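Local structure of putative major capsid protein (Cafeteriavirus-dependent mavirus, 6G44) at residues V77-E82 and E239-I244; D246-V251 and A255-D260. The protein is the putative major capsid protein, a double jelly-roll that probably forms the main building block of the mavirus virophage shell. All blocks are in the same frame, centred on the assembly; numbering follows the deposited sequence. Where two conformers were deposited one is given.

How the contacts relate
Contacts 1 and 2 follow one another along the chain, with their centres 14 Å apart, and they illustrate how a jelly-roll sheet and the loop that leads into one of its strands, 258-273, are packed by aromatic rings. Residues 77-82 and 258-260 belong to neighbouring antiparallel strands of one sheet, joined by a probable hydrogen bond from E82 N to D260 O, 2.9 Å long. The other halves, 239-244 and 246-251, follow each other closely along the chain, the second lying in the loop into 258-273. Side chains join the contacts too: I244 CG2, of contact 1, lies 3.8 Å from F257 CE2, of contact 2. No other chain of the three-chain assembly touches any of the four segments, so both contacts lie within one subunit.

Contact 1 of 2, residues V77-E82 and E239-I244; sequences VSFTAE and ENMIGI
F79, on strand 74-84 of the jelly-roll sheet, and M241, the last residue of the short helix 238-241, approach from opposite directions and form a Met-aromatic contact. The case illustrates how a beta sheet of a capsid subunit is covered by a short helix and the strand that follows it through a few apolar side chains. The tight part lies over one face of the F79 ring, where the methyl CE of M241 sits 3.7 Å from the centroid and 19° off the normal, a CH-pi approach shifted toward the rim. M241 SD is more oblique, 4.3 Å from the centroid of the same ring. A bend at the end of the methionine chain, chi3 -62°, folds CE back over the ring.

I242, where the chain leaves the helix, brings its CD1 near the plane of the F79 ring, at the edge, 4.1 Å from F79 CE1. This contact is looser than the methionine one, yet F79, A81, M241 and I242 are all buried. The opposite surface of the strand is more open: S78, T80 and E82 are partly exposed, and T80 OG1 bonds to D199. F200, from adjacent strand 195-205, also meets the F79 ring, at about 30° between planes. Farther along the strand, A81 CB and I242 CD1 are 4.0 Å apart.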
ATOM      1  N   VAL C  77      -8.514   1.748 -27.382  1.00 11.77           N
ATOM      2  CA  VAL C  77      -9.131   0.722 -28.235  1.00 12.78           C
ATOM      3  C   VAL C  77     -10.531   0.476 -27.780  1.00 13.51           C
ATOM      4  O   VAL C  77     -10.823   0.505 -26.575  1.00 12.83           O
ATOM      5  CB  VAL C  77      -8.352  -0.589 -28.303  1.00 13.63           C
ATOM      6  CG1 VAL C  77      -6.976  -0.388 -28.922  1.00 14.68           C
ATOM      7  CG2 VAL C  77      -8.290  -1.279 -26.949  1.00 14.14           C
ATOM      8  N   SER C  78     -11.425   0.247 -28.740  1.00 13.44           N
ATOM      9  CA  SER C  78     -12.767  -0.170 -28.446  1.00 13.93           C
ATOM     10  C   SER C  78     -13.148  -1.289 -29.393  1.00 13.86           C
ATOM     11  O   SER C  78     -12.721  -1.296 -30.545  1.00 13.81           O
ATOM     12  CB  SER C  78     -13.754   0.984 -28.513  1.00 16.14           C
ATOM     13  OG  SER C  78     -13.854   1.489 -29.801  1.00 18.24           O
ATOM     14  N   PHE C  79     -13.898  -2.252 -28.885  1.00 13.04           N
ATOM     15  CA  PHE C  79     -14.332  -3.367 -29.714  1.00 13.54           C
ATOM     16  C   PHE C  79     -15.426  -4.118 -29.011  1.00 13.73           C
ATOM     17  O   PHE C  79     -15.686  -3.909 -27.813  1.00 13.29           O
ATOM     18  CB  PHE C  79     -13.160  -4.303 -29.996  1.00 13.92           C
ATOM     19  CG  PHE C  79     -12.484  -4.826 -28.738  1.00 13.70           C
ATOM     20  CD1 PHE C  79     -12.941  -5.980 -28.109  1.00 14.69           C
ATOM     21  CD2 PHE C  79     -11.427  -4.121 -28.164  1.00 13.91           C
ATOM     22  CE1 PHE C  79     -12.328  -6.447 -26.946  1.00 14.12           C
ATOM     23  CE2 PHE C  79     -10.813  -4.578 -26.998  1.00 14.08           C
ATOM     24  CZ  PHE C  79     -11.274  -5.736 -26.400  1.00 14.32           C
ATOM     25  N   THR C  80     -16.052  -5.027 -29.751  1.00 13.72           N
ATOM     26  CA  THR C  80     -17.006  -5.967 -29.209  1.00 13.50           C
ATOM     27  C   THR C  80     -16.411  -7.362 -29.324  1.00 13.66           C
ATOM     28  O   THR C  80     -15.893  -7.722 -30.373  1.00 13.82           O
ATOM     29  CB  THR C  80     -18.358  -5.899 -29.961  1.00 14.26           C
ATOM     30  OG1 THR C  80     -18.916  -4.590 -29.819  1.00 14.92           O
ATOM     31  CG2 THR C  80     -19.334  -6.937 -29.441  1.00 14.47           C
ATOM     32  N   ALA C  81     -16.423  -8.125 -28.233  1.00 13.01           N
ATOM     33  CA  ALA C  81     -16.025  -9.527 -28.215  1.00 13.39           C
ATOM     34  C   ALA C  81     -17.250 -10.395 -28.068  1.00 14.35           C
ATOM     35  O   ALA C  81     -18.054 -10.182 -27.154  1.00 13.99           O
ATOM     36  CB  ALA C  81     -15.071  -9.792 -27.064  1.00 13.41           C
ATOM     37  N   GLU C  82     -17.379 -11.389 -28.956  1.00 14.09           N
ATOM     38  CA  GLU C  82     -18.411 -12.410 -28.827  1.00 14.88           C
ATOM     39  C   GLU C  82     -17.759 -13.703 -28.390  1.00 14.02           C
ATOM     40  O   GLU C  82     -16.877 -14.200 -29.068  1.00 13.97           O
ATOM     41  CB  GLU C  82     -19.154 -12.636 -30.154  1.00 16.14           C
ATOM     42  CG  GLU C  82     -20.284 -13.654 -30.000  1.00 18.08           C
ATOM     43  CD  GLU C  82     -21.150 -13.824 -31.243  1.00 20.72           C
ATOM     44  OE1 GLU C  82     -22.194 -14.485 -31.118  1.00 25.56           O
ATOM     45  OE2 GLU C  82     -20.791 -13.334 -32.322  1.00 22.57           O
ATOM     46  N   GLU C 239      -6.846 -14.085 -28.107  1.00 14.27           N
ATOM     47  CA  GLU C 239      -5.796 -14.679 -27.276  1.00 15.29           C
ATOM     48  C   GLU C 239      -4.884 -13.639 -26.623  1.00 14.22           C
ATOM     49  O   GLU C 239      -4.246 -13.916 -25.627  1.00 14.70           O
ATOM     50  CB  GLU C 239      -4.948 -15.656 -28.112  1.00 18.24           C
ATOM     51  CG  GLU C 239      -3.939 -16.436 -27.313  1.00 21.90           C
ATOM     52  CD  GLU C 239      -3.444 -17.695 -27.993  1.00 26.13           C
ATOM     53  OE1 GLU C 239      -3.696 -17.876 -29.210  1.00 30.01           O
ATOM     54  OE2 GLU C 239      -2.772 -18.497 -27.296  1.00 28.97           O
ATOM     55  N   ASN C 240      -4.758 -12.469 -27.226  1.00 12.95           N
ATOM     56  CA  ASN C 240      -3.972 -11.403 -26.632  1.00 12.89           C
ATOM     57  C   ASN C 240      -4.707 -10.581 -25.601  1.00 12.97           C
ATOM     58  O   ASN C 240      -4.072 -10.101 -24.656  1.00 14.12           O
ATOM     59  CB  ASN C 240      -3.350 -10.543 -27.717  1.00 13.03           C
ATOM     60  CG  ASN C 240      -2.241 -11.277 -28.440  1.00 13.65           C
ATOM     61  OD1 ASN C 240      -1.623 -12.186 -27.889  1.00 14.83           O
ATOM     62  ND2 ASN C 240      -1.975 -10.880 -29.675  1.00 13.64           N
ATOM     63  N   MET C 241      -6.008 -10.455 -25.724  1.00 11.95           N
ATOM     64  CA  MET C 241      -6.803  -9.510 -24.909  1.00 12.45           C
ATOM     65  C   MET C 241      -7.726 -10.137 -23.881  1.00 12.00           C
ATOM     66  O   MET C 241      -7.901  -9.562 -22.833  1.00 12.32           O
ATOM     67  CB  MET C 241      -7.652  -8.590 -25.803  1.00 12.39           C
ATOM     68  CG  MET C 241      -6.836  -7.769 -26.763  1.00 12.97           C
ATOM     69  SD  MET C 241      -7.783  -6.480 -27.568  1.00 14.23           S
ATOM     70  CE  MET C 241      -8.994  -7.442 -28.444  1.00 13.19           C
ATOM     71  N   ILE C 242      -8.408 -11.235 -24.215  1.00 11.38           N
ATOM     72  CA  ILE C 242      -9.542 -11.729 -23.481  1.00 11.73           C
ATOM     73  C   ILE C 242      -9.153 -12.810 -22.479  1.00 11.47           C
ATOM     74  O   ILE C 242      -8.460 -13.759 -22.795  1.00 11.72           O
ATOM     75  CB  ILE C 242     -10.613 -12.277 -24.475  1.00 12.64           C
ATOM     76  CG1 ILE C 242     -11.007 -11.177 -25.484  1.00 13.01           C
ATOM     77  CG2 ILE C 242     -11.827 -12.848 -23.746  1.00 13.01           C
ATOM     78  CD1 ILE C 242     -11.768  -9.999 -24.890  1.00 14.01           C
ATOM     79  N   GLY C 243      -9.601 -12.611 -21.249  1.00 10.77           N
ATOM     80  CA  GLY C 243      -9.492 -13.613 -20.205  1.00 11.52           C
ATOM     81  C   GLY C 243     -10.795 -14.234 -19.778  1.00 10.75           C
ATOM     82  O   GLY C 243     -11.798 -13.534 -19.593  1.00 11.03           O
ATOM     83  N   ILE C 244     -10.781 -15.571 -19.633  1.00 11.58           N
ATOM     84  CA  ILE C 244     -11.948 -16.354 -19.215  1.00 11.71           C
ATOM     85  C   ILE C 244     -11.478 -17.297 -18.122  1.00 11.27           C
ATOM     86  O   ILE C 244     -10.531 -18.044 -18.320  1.00 11.74           O
ATOM     87  CB  ILE C 244     -12.591 -17.150 -20.391  1.00 12.49           C
ATOM     88  CG1 ILE C 244     -12.969 -16.196 -21.536  1.00 12.86           C
ATOM     89  CG2 ILE C 244     -13.807 -17.887 -19.876  1.00 12.68           C
ATOM     90  CD1 ILE C 244     -13.404 -16.883 -22.815  1.00 13.21           C
TER

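Contact 2 of 2, residues D246-V251 and A255-D260; sequences DDVKLV and ADFEVD
L250 lays a methyl over the ring of F257, inside the loop that joins strand 242-244 to strand 258-273 of the jelly roll. The chain turns back between residues 251 and 255, and the pair offers a worked example of an irregular connection whose two arms meet through side chains round one aromatic ring, while K249 and V251 bond by backbone to L87 and N85. Followed outward, L250 starts with a CB directed at the returning segment. With chi1 at -71°, CG stands beside the backbone N and reaches the rim of the ring, 4.0 Å from F257 CZ. There the chain forks. CD1 turns to the backbone and rests 3.5 Å from the carbonyl O of A255. CD2 takes the other course, packing 3.5 Å from D256 C. The same methyl settles almost over the middle of the F257 ring, 3.6 Å from the centroid and only 13° off the normal, a CH-pi contact. One leucine thus covers both the backbone of 255-256 and an aromatic face.

V248 adds a second apolar partner, its CG1 standing 3.5 Å from F257 CZ at an oblique angle. The ring edge meets backbone as well, since V248 O lies in the ring plane and K249 O comes near it. While V248 is buried, A255 and K249 are exposed, so the packing thins toward the surface. The CB of D256 points away from 246-251, and its carboxylate is held by other partners: OD2 accepts a hydrogen bond from K347 N, and OD1 receives a weak one, 2.9 Å long and bent to 144°, from F257 N.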
ATOM      1  N   ASP C 246     -11.000 -20.364 -15.675  1.00 12.39           N
ATOM      2  CA  ASP C 246     -10.862 -21.781 -15.993  1.00 14.10           C
ATOM      3  C   ASP C 246     -11.987 -22.645 -15.481  1.00 14.87           C
ATOM      4  O   ASP C 246     -12.013 -23.820 -15.847  1.00 17.85           O
ATOM      5  CB  ASP C 246      -9.484 -22.254 -15.523  1.00 14.49           C
ATOM      6  CG  ASP C 246      -8.380 -21.514 -16.242  1.00 15.36           C
ATOM      7  OD1 ASP C 246      -8.151 -21.833 -17.449  1.00 17.63           O
ATOM      8  OD2 ASP C 246      -7.808 -20.540 -15.682  1.00 13.54           O
ATOM      9  N   ASP C 247     -12.903 -22.104 -14.669  1.00 14.21           N
ATOM     10  CA  ASP C 247     -14.078 -22.841 -14.220  1.00 14.48           C
ATOM     11  C   ASP C 247     -15.380 -22.457 -14.918  1.00 14.84           C
ATOM     12  O   ASP C 247     -16.442 -22.946 -14.513  1.00 17.23           O
ATOM     13  CB  ASP C 247     -14.212 -22.869 -12.691  1.00 14.77           C
ATOM     14  CG  ASP C 247     -14.456 -21.510 -12.032  1.00 16.07           C
ATOM     15  OD1 ASP C 247     -14.254 -20.442 -12.669  1.00 15.02           O
ATOM     16  OD2 ASP C 247     -14.841 -21.545 -10.820  1.00 16.88           O
ATOM     17  N   VAL C 248     -15.310 -21.678 -15.998  1.00 14.03           N
ATOM     18  CA  VAL C 248     -16.477 -21.514 -16.877  1.00 14.21           C
ATOM     19  C   VAL C 248     -16.677 -22.843 -17.602  1.00 14.64           C
ATOM     20  O   VAL C 248     -15.739 -23.413 -18.130  1.00 16.14           O
ATOM     21  CB  VAL C 248     -16.291 -20.383 -17.911  1.00 13.57           C
ATOM     22  CG1 VAL C 248     -17.500 -20.267 -18.852  1.00 13.71           C
ATOM     23  CG2 VAL C 248     -16.076 -19.045 -17.196  1.00 13.78           C
ATOM     24  N   LYS C 249     -17.916 -23.312 -17.621  1.00 16.67           N
ATOM     25  CA  LYS C 249     -18.224 -24.600 -18.243  1.00 17.85           C
ATOM     26  C   LYS C 249     -18.519 -24.430 -19.739  1.00 17.68           C
ATOM     27  O   LYS C 249     -19.082 -23.407 -20.180  1.00 17.10           O
ATOM     28  CB  LYS C 249     -19.402 -25.243 -17.543  1.00 20.55           C
ATOM     29  CG  LYS C 249     -19.154 -25.578 -16.078  1.00 23.48           C
ATOM     30  CD  LYS C 249     -20.372 -26.218 -15.425  1.00 27.93           C
ATOM     31  CE  LYS C 249     -20.046 -26.708 -14.020  1.00 31.31           C
ATOM     32  NZ  LYS C 249     -21.268 -27.056 -13.241  1.00 35.54           N
ATOM     33  N   LEU C 250     -18.143 -25.461 -20.497  1.00 18.21           N
ATOM     34  CA  LEU C 250     -18.247 -25.486 -21.945  1.00 19.49           C
ATOM     35  C   LEU C 250     -19.464 -26.299 -22.398  1.00 21.13           C
ATOM     36  O   LEU C 250     -19.855 -27.270 -21.745  1.00 21.42           O
ATOM     37  CB  LEU C 250     -16.995 -26.129 -22.547  1.00 20.34           C
ATOM     38  CG  LEU C 250     -15.670 -25.343 -22.487  1.00 21.58           C
ATOM     39  CD1 LEU C 250     -14.455 -26.270 -22.471  1.00 23.15           C
ATOM     40  CD2 LEU C 250     -15.566 -24.398 -23.668  1.00 21.59           C
ATOM     41  N   VAL C 251     -20.029 -25.904 -23.532  1.00 20.83           N
ATOM     42  CA  VAL C 251     -21.051 -26.687 -24.255  0.50 21.13           C
ATOM     43  C   VAL C 251     -20.477 -28.078 -24.518  1.00 22.43           C
ATOM     44  O   VAL C 251     -19.262 -28.219 -24.763  1.00 21.14           O
ATOM     45  CB  VAL C 251     -21.427 -25.997 -25.599  0.50 20.15           C
ATOM     46  CG1 VAL C 251     -22.256 -26.905 -26.507  0.50 19.26           C
ATOM     47  CG2 VAL C 251     -22.223 -24.727 -25.352  0.50 19.35           C
ATOM     48  N   ALA C 255     -13.940 -28.064 -26.857  1.00 29.82           N
ATOM     49  CA  ALA C 255     -12.757 -28.124 -25.992  1.00 31.01           C
ATOM     50  C   ALA C 255     -12.303 -26.756 -25.474  1.00 28.78           C
ATOM     51  O   ALA C 255     -11.606 -26.690 -24.457  1.00 31.30           O
ATOM     52  CB  ALA C 255     -11.614 -28.802 -26.715  1.00 32.76           C
ATOM     53  N   ASP C 256     -12.675 -25.676 -26.163  1.00 27.18           N
ATOM     54  CA  ASP C 256     -12.329 -24.303 -25.723  1.00 24.04           C
ATOM     55  C   ASP C 256     -13.411 -23.354 -26.236  1.00 21.32           C
ATOM     56  O   ASP C 256     -14.245 -23.691 -27.079  1.00 21.11           O
ATOM     57  CB  ASP C 256     -10.916 -23.878 -26.229  1.00 25.35           C
ATOM     58  CG  ASP C 256     -10.187 -22.808 -25.315  1.00 25.69           C
ATOM     59  OD1 ASP C 256     -10.788 -22.260 -24.334  1.00 21.66           O
ATOM     60  OD2 ASP C 256      -8.983 -22.510 -25.625  1.00 24.37           O
ATOM     61  N   PHE C 257     -13.386 -22.142 -25.713  1.00 18.69           N
ATOM     62  CA  PHE C 257     -14.274 -21.092 -26.163  1.00 17.50           C
ATOM     63  C   PHE C 257     -13.829 -20.608 -27.520  1.00 17.95           C
ATOM     64  O   PHE C 257     -12.673 -20.716 -27.855  1.00 18.19           O
ATOM     65  CB  PHE C 257     -14.287 -19.962 -25.124  1.00 16.58           C
ATOM     66  CG  PHE C 257     -14.672 -20.452 -23.770  1.00 16.21           C
ATOM     67  CD1 PHE C 257     -16.013 -20.701 -23.467  1.00 16.57           C
ATOM     68  CD2 PHE C 257     -13.705 -20.775 -22.819  1.00 17.12           C
ATOM     69  CE1 PHE C 257     -16.379 -21.214 -22.240  1.00 17.31           C
ATOM     70  CE2 PHE C 257     -14.078 -21.314 -21.590  1.00 16.54           C
ATOM     71  CZ  PHE C 257     -15.409 -21.528 -21.308  1.00 16.94           C
ATOM     72  N   GLU C 258     -14.778 -20.106 -28.298  1.00 17.33           N
ATOM     73  CA  GLU C 258     -14.486 -19.470 -29.581  1.00 19.28           C
ATOM     74  C   GLU C 258     -14.866 -18.018 -29.416  1.00 17.11           C
ATOM     75  O   GLU C 258     -15.984 -17.720 -29.020  1.00 17.41           O
ATOM     76  CB  GLU C 258     -15.345 -20.120 -30.663  1.00 22.37           C
ATOM     77  CG  GLU C 258     -15.202 -19.525 -32.053  1.00 26.68           C
ATOM     78  CD  GLU C 258     -16.111 -20.175 -33.092  1.00 31.93           C
ATOM     79  OE1 GLU C 258     -16.616 -21.296 -32.875  1.00 39.00           O
ATOM     80  OE2 GLU C 258     -16.323 -19.542 -34.144  1.00 37.25           O
ATOM     81  N   VAL C 259     -13.919 -17.121 -29.688  1.00 15.66           N
ATOM     82  CA  VAL C 259     -14.119 -15.694 -29.439  1.00 15.17           C
ATOM     83  C   VAL C 259     -13.811 -14.948 -30.710  1.00 14.49           C
ATOM     84  O   VAL C 259     -12.818 -15.254 -31.389  1.00 15.20           O
ATOM     85  CB  VAL C 259     -13.214 -15.204 -28.285  1.00 15.42           C
ATOM     86  CG1 VAL C 259     -13.446 -13.728 -28.028  1.00 15.61           C
ATOM     87  CG2 VAL C 259     -13.466 -16.038 -27.033  1.00 16.10           C
ATOM     88  N   ASP C 260     -14.669 -13.990 -31.050  1.00 15.53           N
ATOM     89  CA  ASP C 260     -14.528 -13.134 -32.239  0.50 15.77           C
ATOM     90  C   ASP C 260     -14.524 -11.663 -31.845  1.00 15.35           C
ATOM     91  O   ASP C 260     -15.373 -11.284 -31.062  1.00 15.18           O
ATOM     92  CB  ASP C 260     -15.724 -13.367 -33.167  0.50 16.28           C
ATOM     93  CG  ASP C 260     -15.742 -14.763 -33.761  0.50 17.90           C
ATOM     94  OD1 ASP C 260     -14.677 -15.231 -34.194  0.50 18.80           O
ATOM     95  OD2 ASP C 260     -16.821 -15.373 -33.805  0.50 20.98           O
TER